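Local atomic coordinates of lombricine kinase (Urechis caupo, PDB entry 3JPZ), a protein that catalyses the reversible transfer of a phosphoryl group between ATP and the guanidino compound lombricine, as a member of the phosphagen kinase family. Residues Val113-Arg119 / Leu278-Val284; Leu274-Arg279 / Ala327-Glu333; Gln285-Leu289 / Met350-Glu355. One frame throughout, in Å; residues are numbered along the deposited sequence. Where two conformers were deposited one is given.

Contact 1 of 3, residues Val113-Arg119 / Leu278-Val284; sequences VKSCRIR and LRASVHV
Arg119 lays its chain across Arg279: CG of Arg119 sits 3.3 Å from CB of Arg279, and CD of Arg279 lies over one face of the Arg119 guanidinium, offset toward the rim. The two guanidinium planes are turned 39° apart. Arg279 reaches this place with its chain extended, CG anti to the backbone N (chi1 -167°), and its NH2 forms a salt bridge with Asp322. Arg117 bends at chi3 and approaches Arg279 at a steeper turn, the planes 81° apart. A water joins this pair: it accepts from NE of Arg117 and NH1 of Arg279, donates to Arg279 O at 2.6 Å and, in one of the two conformers of Ser281, is hydrogen-bonded to OG of that residue. Strands 113-122 and 279-285 are antiparallel neighbours in the eight-stranded sheet of the catalytic domain. On one face of it Ser115, Arg117, Arg119, Arg279 and Ser281 bind ADP in a crystal structure of this protein; the gathered arginines are consistent with a nucleotide-phosphate pocket, the nucleotide being absent from this chain. Ser281 N donates to Arg117 O, and Arg119 N and Arg279 N each donate to the other's O. Both pairs, Arg117 with Ser281 and Arg119 with Arg279, are hydrogen-bonded ones. On the opposite face the side chains are apolar. CG2 of Ile118 presses on CD1 of Leu278 at 3.4 Å, tighter than usual for carbons, while its CG1 reaches CB of Ala280. Farther along, Val113 and Val282 cross at about a right angle, CG1 against CB at 3.7 Å. Helix 233-252 covers Cys116, Ile118 and Leu278 through Val233, Val236, Phe237 and Phe240.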
# COMPACT_ATOMS: atom_id res chain seq x y z
N VAL A 113 25.11 25.67 -18.58
CA VAL A 113 24.91 24.44 -17.83
C VAL A 113 25.45 24.55 -16.41
O VAL A 113 26.65 24.72 -16.20
CB VAL A 113 25.55 23.23 -18.54
CG1 VAL A 113 25.39 21.98 -17.69
CG2 VAL A 113 24.91 23.03 -19.89
N LYS A 114 24.54 24.44 -15.44
CA LYS A 114 24.84 24.64 -14.03
C LYS A 114 25.28 23.36 -13.33
O LYS A 114 26.01 23.40 -12.35
CB LYS A 114 23.60 25.21 -13.32
CG LYS A 114 23.04 26.46 -13.99
CD LYS A 114 24.13 27.52 -14.13
CE LYS A 114 23.64 28.76 -14.87
NZ LYS A 114 24.74 29.75 -15.05
N SER A 115 24.83 22.23 -13.84
CA SER A 115 25.20 20.94 -13.27
C SER A 115 24.82 19.81 -14.21
O SER A 115 24.08 20.02 -15.17
CB SER A 115 24.52 20.72 -11.91
OG SER A 115 23.11 20.71 -12.05
N CYS A 116 25.35 18.63 -13.93
CA CYS A 116 25.07 17.44 -14.70
C CYS A 116 25.02 16.27 -13.75
O CYS A 116 25.79 16.20 -12.79
CB CYS A 116 26.18 17.18 -15.73
SG CYS A 116 26.84 18.64 -16.55
N ARG A 117 24.10 15.35 -14.00
CA ARG A 117 24.16 14.04 -13.39
C ARG A 117 23.76 13.01 -14.43
O ARG A 117 23.12 13.33 -15.43
CB ARG A 117 23.29 13.93 -12.13
CG ARG A 117 21.97 14.67 -12.17
CD ARG A 117 21.03 14.17 -11.08
NE ARG A 117 20.18 13.10 -11.58
CZ ARG A 117 19.44 12.30 -10.82
NH1 ARG A 117 19.44 12.42 -9.51
NH2 ARG A 117 18.70 11.36 -11.40
N ILE A 118 24.19 11.78 -14.20
CA ILE A 118 23.78 10.65 -15.01
C ILE A 118 23.42 9.55 -14.03
O ILE A 118 24.20 9.24 -13.13
CB ILE A 118 24.92 10.16 -15.90
CG1 ILE A 118 25.42 11.28 -16.80
CG2 ILE A 118 24.46 8.97 -16.74
CD1 ILE A 118 26.67 10.92 -17.58
N ARG A 119 22.24 8.96 -14.19
CA ARG A 119 21.77 7.97 -13.24
C ARG A 119 21.37 6.70 -13.96
O ARG A 119 20.97 6.71 -15.12
CB ARG A 119 20.61 8.52 -12.41
CG ARG A 119 19.23 8.37 -13.03
CD ARG A 119 18.36 7.38 -12.26
NE ARG A 119 17.09 7.13 -12.94
CZ ARG A 119 15.96 7.79 -12.72
NH1 ARG A 119 14.87 7.49 -13.40
NH2 ARG A 119 15.92 8.77 -11.82
N LEU A 278 19.12 4.67 -18.25
CA LEU A 278 20.02 5.81 -18.08
C LEU A 278 19.30 7.15 -18.14
O LEU A 278 18.63 7.46 -19.13
CB LEU A 278 21.11 5.82 -19.14
CG LEU A 278 22.14 6.91 -18.86
CD1 LEU A 278 23.48 6.29 -18.52
CD2 LEU A 278 22.28 7.86 -20.03
N ARG A 279 19.48 7.95 -17.10
CA ARG A 279 18.97 9.31 -17.09
C ARG A 279 20.15 10.25 -16.98
O ARG A 279 20.69 10.47 -15.90
CB ARG A 279 18.02 9.53 -15.92
CG ARG A 279 17.24 10.82 -16.05
CD ARG A 279 16.47 11.17 -14.79
NE ARG A 279 15.56 12.29 -15.03
CZ ARG A 279 15.88 13.57 -14.88
NH1 ARG A 279 17.09 13.92 -14.47
NH2 ARG A 279 14.98 14.51 -15.13
N ALA A 280 20.56 10.77 -18.14
CA ALA A 280 21.59 11.79 -18.23
C ALA A 280 20.88 13.13 -18.30
O ALA A 280 19.99 13.34 -19.14
CB ALA A 280 22.45 11.56 -19.47
N SER A 281 21.28 14.04 -17.43
CA SER A 281 20.62 15.33 -17.33
C SER A 281 21.64 16.43 -17.12
O SER A 281 22.76 16.18 -16.66
CB SER A 281 19.62 15.32 -16.18
OG SER A 281 20.26 15.02 -14.96
N VAL A 282 21.25 17.65 -17.47
CA VAL A 282 21.95 18.83 -17.05
C VAL A 282 20.90 19.77 -16.49
O VAL A 282 19.71 19.64 -16.78
CB VAL A 282 22.63 19.60 -18.20
CG1 VAL A 282 23.56 18.71 -18.98
CG2 VAL A 282 21.56 20.23 -19.11
N HIS A 283 21.34 20.71 -15.67
CA HIS A 283 20.53 21.88 -15.39
C HIS A 283 21.06 22.94 -16.32
O HIS A 283 22.25 23.22 -16.30
CB HIS A 283 20.68 22.30 -13.94
CG HIS A 283 19.83 21.50 -13.00
ND1 HIS A 283 19.61 21.87 -11.70
CD2 HIS A 283 19.13 20.36 -13.19
CE1 HIS A 283 18.81 20.99 -11.12
NE2 HIS A 283 18.51 20.07 -12.00
N VAL A 284 20.21 23.52 -17.15
CA VAL A 284 20.68 24.51 -18.11
C VAL A 284 19.78 25.73 -18.17
O VAL A 284 18.55 25.62 -18.26
CB VAL A 284 20.86 23.89 -19.52
CG1 VAL A 284 19.59 23.21 -19.98
CG2 VAL A 284 21.32 24.95 -20.51
O HOH W 1 19.68 12.38 -14.45

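Contact 2 of 3, residues Leu274-Arg279 / Ala327-Glu333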
# COMPACT_ATOMS: atom_id res chain seq x y z
N LEU A 274 14.32 -0.10 -18.73
CA LEU A 274 15.14 -1.16 -19.29
C LEU A 274 16.23 -0.63 -20.20
O LEU A 274 16.27 0.57 -20.52
CB LEU A 274 14.27 -2.16 -20.05
CG LEU A 274 13.55 -3.15 -19.15
CD1 LEU A 274 12.55 -3.95 -19.96
CD2 LEU A 274 14.56 -4.06 -18.45
N GLY A 275 17.12 -1.52 -20.62
CA GLY A 275 18.17 -1.20 -21.57
C GLY A 275 19.34 -0.54 -20.86
O GLY A 275 20.25 -1.22 -20.41
N THR A 276 19.30 0.79 -20.79
CA THR A 276 20.30 1.55 -20.02
C THR A 276 19.76 2.03 -18.70
O THR A 276 20.53 2.38 -17.80
CB THR A 276 20.73 2.82 -20.74
OG1 THR A 276 19.58 3.65 -20.98
CG2 THR A 276 21.48 2.51 -22.03
N GLY A 277 18.43 2.10 -18.59
CA GLY A 277 17.82 2.79 -17.46
C GLY A 277 18.58 4.08 -17.19
O GLY A 277 18.67 4.53 -16.06
N LEU A 278 19.12 4.67 -18.25
CA LEU A 278 20.02 5.81 -18.08
C LEU A 278 19.30 7.15 -18.14
O LEU A 278 18.63 7.46 -19.13
CB LEU A 278 21.11 5.82 -19.14
CG LEU A 278 22.14 6.91 -18.86
CD1 LEU A 278 23.48 6.29 -18.52
CD2 LEU A 278 22.28 7.86 -20.03
N ARG A 279 19.48 7.95 -17.10
CA ARG A 279 18.97 9.31 -17.09
C ARG A 279 20.15 10.25 -16.98
O ARG A 279 20.69 10.47 -15.90
CB ARG A 279 18.02 9.53 -15.92
CG ARG A 279 17.24 10.82 -16.05
CD ARG A 279 16.47 11.17 -14.79
NE ARG A 279 15.56 12.29 -15.03
CZ ARG A 279 15.88 13.57 -14.88
NH1 ARG A 279 17.09 13.92 -14.47
NH2 ARG A 279 14.98 14.51 -15.13
N ALA A 327 14.49 8.75 -23.94
CA ALA A 327 14.47 7.30 -24.15
C ALA A 327 15.42 6.56 -23.21
O ALA A 327 16.21 7.18 -22.52
CB ALA A 327 14.81 6.99 -25.58
N ARG A 328 15.34 5.24 -23.21
CA ARG A 328 16.14 4.41 -22.31
C ARG A 328 16.63 3.16 -22.99
O ARG A 328 17.61 2.56 -22.55
CB ARG A 328 15.31 4.01 -21.09
CG ARG A 328 14.86 5.17 -20.25
CD ARG A 328 16.00 5.76 -19.45
NE ARG A 328 15.50 6.74 -18.50
CZ ARG A 328 15.29 8.02 -18.79
NH1 ARG A 328 15.55 8.49 -20.01
NH2 ARG A 328 14.83 8.83 -17.86
N LEU A 329 15.90 2.75 -24.03
CA LEU A 329 16.26 1.62 -24.88
C LEU A 329 16.75 2.13 -26.22
O LEU A 329 16.50 3.28 -26.58
CB LEU A 329 15.02 0.77 -25.16
CG LEU A 329 14.64 -0.41 -24.26
CD1 LEU A 329 13.47 -1.14 -24.93
CD2 LEU A 329 15.80 -1.36 -24.04
N LYS A 330 17.47 1.27 -26.93
CA LYS A 330 17.76 1.40 -28.37
C LYS A 330 19.07 2.14 -28.65
O LYS A 330 19.67 1.98 -29.71
CB LYS A 330 16.58 2.04 -29.11
CG LYS A 330 15.40 1.08 -29.26
CD LYS A 330 14.37 1.60 -30.25
CE LYS A 330 13.19 2.24 -29.55
NZ LYS A 330 12.25 2.88 -30.52
N LYS A 331 19.50 2.93 -27.68
CA LYS A 331 20.82 3.55 -27.72
C LYS A 331 21.60 3.09 -26.50
O LYS A 331 21.01 2.76 -25.47
CB LYS A 331 20.69 5.08 -27.70
CG LYS A 331 19.90 5.62 -28.88
CD LYS A 331 19.83 7.13 -28.87
CE LYS A 331 18.95 7.65 -30.01
NZ LYS A 331 19.62 7.53 -31.33
N SER A 332 22.92 3.05 -26.61
CA SER A 332 23.74 2.67 -25.47
C SER A 332 23.85 3.84 -24.49
O SER A 332 23.38 4.94 -24.76
CB SER A 332 25.14 2.25 -25.93
OG SER A 332 25.87 3.37 -26.38
N GLU A 333 24.48 3.58 -23.34
CA GLU A 333 24.65 4.58 -22.30
C GLU A 333 25.47 5.75 -22.82
O GLU A 333 25.14 6.91 -22.62
CB GLU A 333 25.34 3.97 -21.08
CG GLU A 333 24.53 2.92 -20.36
CD GLU A 333 24.74 1.53 -20.91
OE1 GLU A 333 25.44 1.40 -21.93
OE2 GLU A 333 24.19 0.57 -20.32
O HOH W 2 23.29 1.93 -17.71
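Arg328 and Arg279 run side by side and point the same way, yet their guanidinium planes stand 88° apart. NH2 of Arg328 comes 3.6 Å from CG of Arg279, touching the aliphatic part of that chain. Leu278 O lies over one face of the Arg328 guanidinium, 2.9 Å above its plane, where the N-H groups do not point at it. The bend at chi2 (-74°) brings CD of Arg328 against this carbonyl, and NH1 donates to Ala327 O, near the guanidinium plane, and to Asn325 O. Thr276 faces the Arg328 backbone: its N and OG1 both donate to Arg328 O, OG1 at 2.7 Å. OG1 probably accepts from Leu278 N, as in an ST turn, though that N is less surely placed. The other branch, CG2, lies against CG of Glu333 at 3.5 Å. Gly275, in the type II' turn 274-277, lets CD2 of Leu329 approach its CA to 3.4 Å. A water donates to Thr276 O and OE2 of Glu333, whose OE1 accepts from Asp97 N. These loops join the entry to strand 279-285 with the start of helix 333-355, whose Phe336 touches Thr276 and Leu278, while Ile80 of helix 73-83 packs on Leu274 and Leu329.

Contact 3 of 3, residues Gln285-Leu289 / Met350-Glu355; sequences QLHQL and MEQALE
Glu351, near the C-terminal end of helix 333-355, directs its carboxylate to the backbone at Gln288 and Leu289, binding two successive backbone N-H groups with its two oxygens. This bidentate grip joins helix 333-355 to the loop of the catalytic domain that follows strand 279-285 and leads to helix 295-301. Gln288 N donates to OE2 of Glu351 at 2.8 Å, with an N-H...O angle of 162°, and OE2 offers its syn lone pair, on the side of the other oxygen. Leu289 N donates to OE1 of Glu351, also at 2.8 Å; it too comes from the syn side, but 21° out of the carboxylate plane. With two donors at two different oxygens, the rotation of the carboxylate is fixed. The side chain leaves the helix with CG anti to the backbone N (chi1 -176°) and then bends at chi2, which carries the acid across to the loop. Two backbone donors would be expected to favour its charged form. His287 turns its polar end elsewhere, ND1 bonding Asp319, and Glu355 bonds Tyr112.

Apolar contacts flank the acid. Leu289 spreads its two methyls over Met350, CD1 lying 3.8 Å from CB of Met350 and CD2 reaching toward both CB and the sulfur. It meets Leu354 at about a right angle, and CD1 of Leu354 comes 3.6 Å from CA of Leu289. Helix 295-301 closes this patch, with Ile298 touching both Leu289 and Met350 and Phe295 touching Leu286 and Leu289. Nearer the solvent, the aliphatic part of Gln288 lies on Leu354, CB of Gln288 packing 3.5 Å from CB of Leu354.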
# COMPACT_ATOMS: atom_id res chain seq x y z
N GLN A 285 20.40 26.90 -18.11
CA GLN A 285 19.68 28.16 -18.12
C GLN A 285 19.34 28.59 -19.54
O GLN A 285 20.22 28.68 -20.40
CB GLN A 285 20.53 29.22 -17.43
CG GLN A 285 19.77 30.48 -17.06
CD GLN A 285 20.56 31.37 -16.13
OE1 GLN A 285 20.03 31.89 -15.15
NE2 GLN A 285 21.84 31.53 -16.43
N LEU A 286 18.06 28.88 -19.77
CA LEU A 286 17.56 29.22 -21.09
C LEU A 286 16.60 30.40 -20.99
O LEU A 286 15.40 30.24 -21.19
CB LEU A 286 16.83 28.02 -21.69
CG LEU A 286 17.65 26.74 -21.82
CD1 LEU A 286 16.75 25.57 -22.20
CD2 LEU A 286 18.77 26.93 -22.84
N HIS A 287 17.13 31.57 -20.69
CA HIS A 287 16.28 32.74 -20.51
C HIS A 287 15.40 32.98 -21.73
O HIS A 287 14.18 33.05 -21.62
CB HIS A 287 17.13 33.98 -20.23
CG HIS A 287 17.86 33.93 -18.92
ND1 HIS A 287 17.21 33.81 -17.71
CD2 HIS A 287 19.19 33.99 -18.63
CE1 HIS A 287 18.10 33.79 -16.74
NE2 HIS A 287 19.31 33.91 -17.27
N GLN A 288 16.02 33.07 -22.89
CA GLN A 288 15.33 33.49 -24.10
C GLN A 288 14.57 32.35 -24.75
O GLN A 288 13.45 32.53 -25.22
CB GLN A 288 16.34 34.06 -25.09
CG GLN A 288 17.01 35.32 -24.59
CD GLN A 288 16.01 36.30 -24.03
OE1 GLN A 288 15.10 36.74 -24.73
NE2 GLN A 288 16.16 36.63 -22.75
N LEU A 289 15.18 31.17 -24.75
CA LEU A 289 14.67 30.07 -25.55
C LEU A 289 13.37 29.52 -24.96
O LEU A 289 12.50 29.05 -25.69
CB LEU A 289 15.72 28.96 -25.65
CG LEU A 289 15.37 27.83 -26.61
CD1 LEU A 289 15.14 28.39 -28.01
CD2 LEU A 289 16.45 26.77 -26.62
N MET A 350 20.88 28.08 -29.66
CA MET A 350 19.67 28.86 -29.90
C MET A 350 19.56 29.97 -28.88
O MET A 350 19.14 31.08 -29.19
CB MET A 350 18.43 27.98 -29.82
CG MET A 350 18.38 26.89 -30.87
SD MET A 350 17.00 25.78 -30.53
CE MET A 350 17.01 24.78 -32.01
N GLU A 351 19.94 29.66 -27.64
CA GLU A 351 19.89 30.65 -26.58
C GLU A 351 20.77 31.83 -26.97
O GLU A 351 20.34 32.98 -26.90
CB GLU A 351 20.35 30.05 -25.25
CG GLU A 351 20.25 30.99 -24.07
CD GLU A 351 18.84 31.52 -23.85
OE1 GLU A 351 17.86 30.76 -23.99
OE2 GLU A 351 18.73 32.71 -23.51
N GLN A 352 21.99 31.55 -27.40
CA GLN A 352 22.96 32.59 -27.72
C GLN A 352 22.48 33.40 -28.91
O GLN A 352 22.58 34.63 -28.92
CB GLN A 352 24.35 31.99 -27.97
CG GLN A 352 24.92 31.34 -26.74
CD GLN A 352 26.16 30.50 -27.00
OE1 GLN A 352 26.29 29.82 -28.03
NE2 GLN A 352 27.07 30.51 -26.04
N ALA A 353 21.95 32.70 -29.91
CA ALA A 353 21.37 33.34 -31.08
C ALA A 353 20.33 34.38 -30.68
O ALA A 353 20.33 35.49 -31.20
CB ALA A 353 20.73 32.30 -31.98
N LEU A 354 19.44 34.00 -29.76
CA LEU A 354 18.38 34.88 -29.29
C LEU A 354 18.93 36.01 -28.43
O LEU A 354 18.40 37.12 -28.44
CB LEU A 354 17.35 34.09 -28.48
CG LEU A 354 16.59 33.00 -29.23
CD1 LEU A 354 15.85 32.09 -28.27
CD2 LEU A 354 15.62 33.63 -30.23
N GLU A 355 19.97 35.71 -27.66
CA GLU A 355 20.64 36.72 -26.85
C GLU A 355 21.19 37.82 -27.75
O GLU A 355 21.27 38.98 -27.36
CB GLU A 355 21.79 36.10 -26.05
CG GLU A 355 21.35 35.25 -24.87
CD GLU A 355 22.51 34.52 -24.22
OE1 GLU A 355 23.59 34.43 -24.84
OE2 GLU A 355 22.36 34.04 -23.07

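Contacts 1 and 2 are buried and share Leu278 and Arg279, where the loop 274-278 passes into strand 279-285; contact 3, only partly buried, begins at the other end of that strand, its centre about 29 Å from the centre of the chain. Helix 333-355 likewise serves twice, its first residue in contact 2 and its last turns in contact 3. Chemistry changes with place: paired backbones divide a polar arginine face from an apolar face in contact 1, one carbonyl takes both donors of Thr276 in contact 2, and one carboxylate gathers loop N-H groups in contact 3. Contacts 1 and 3 touch lightly, through Lys114 and Gln285.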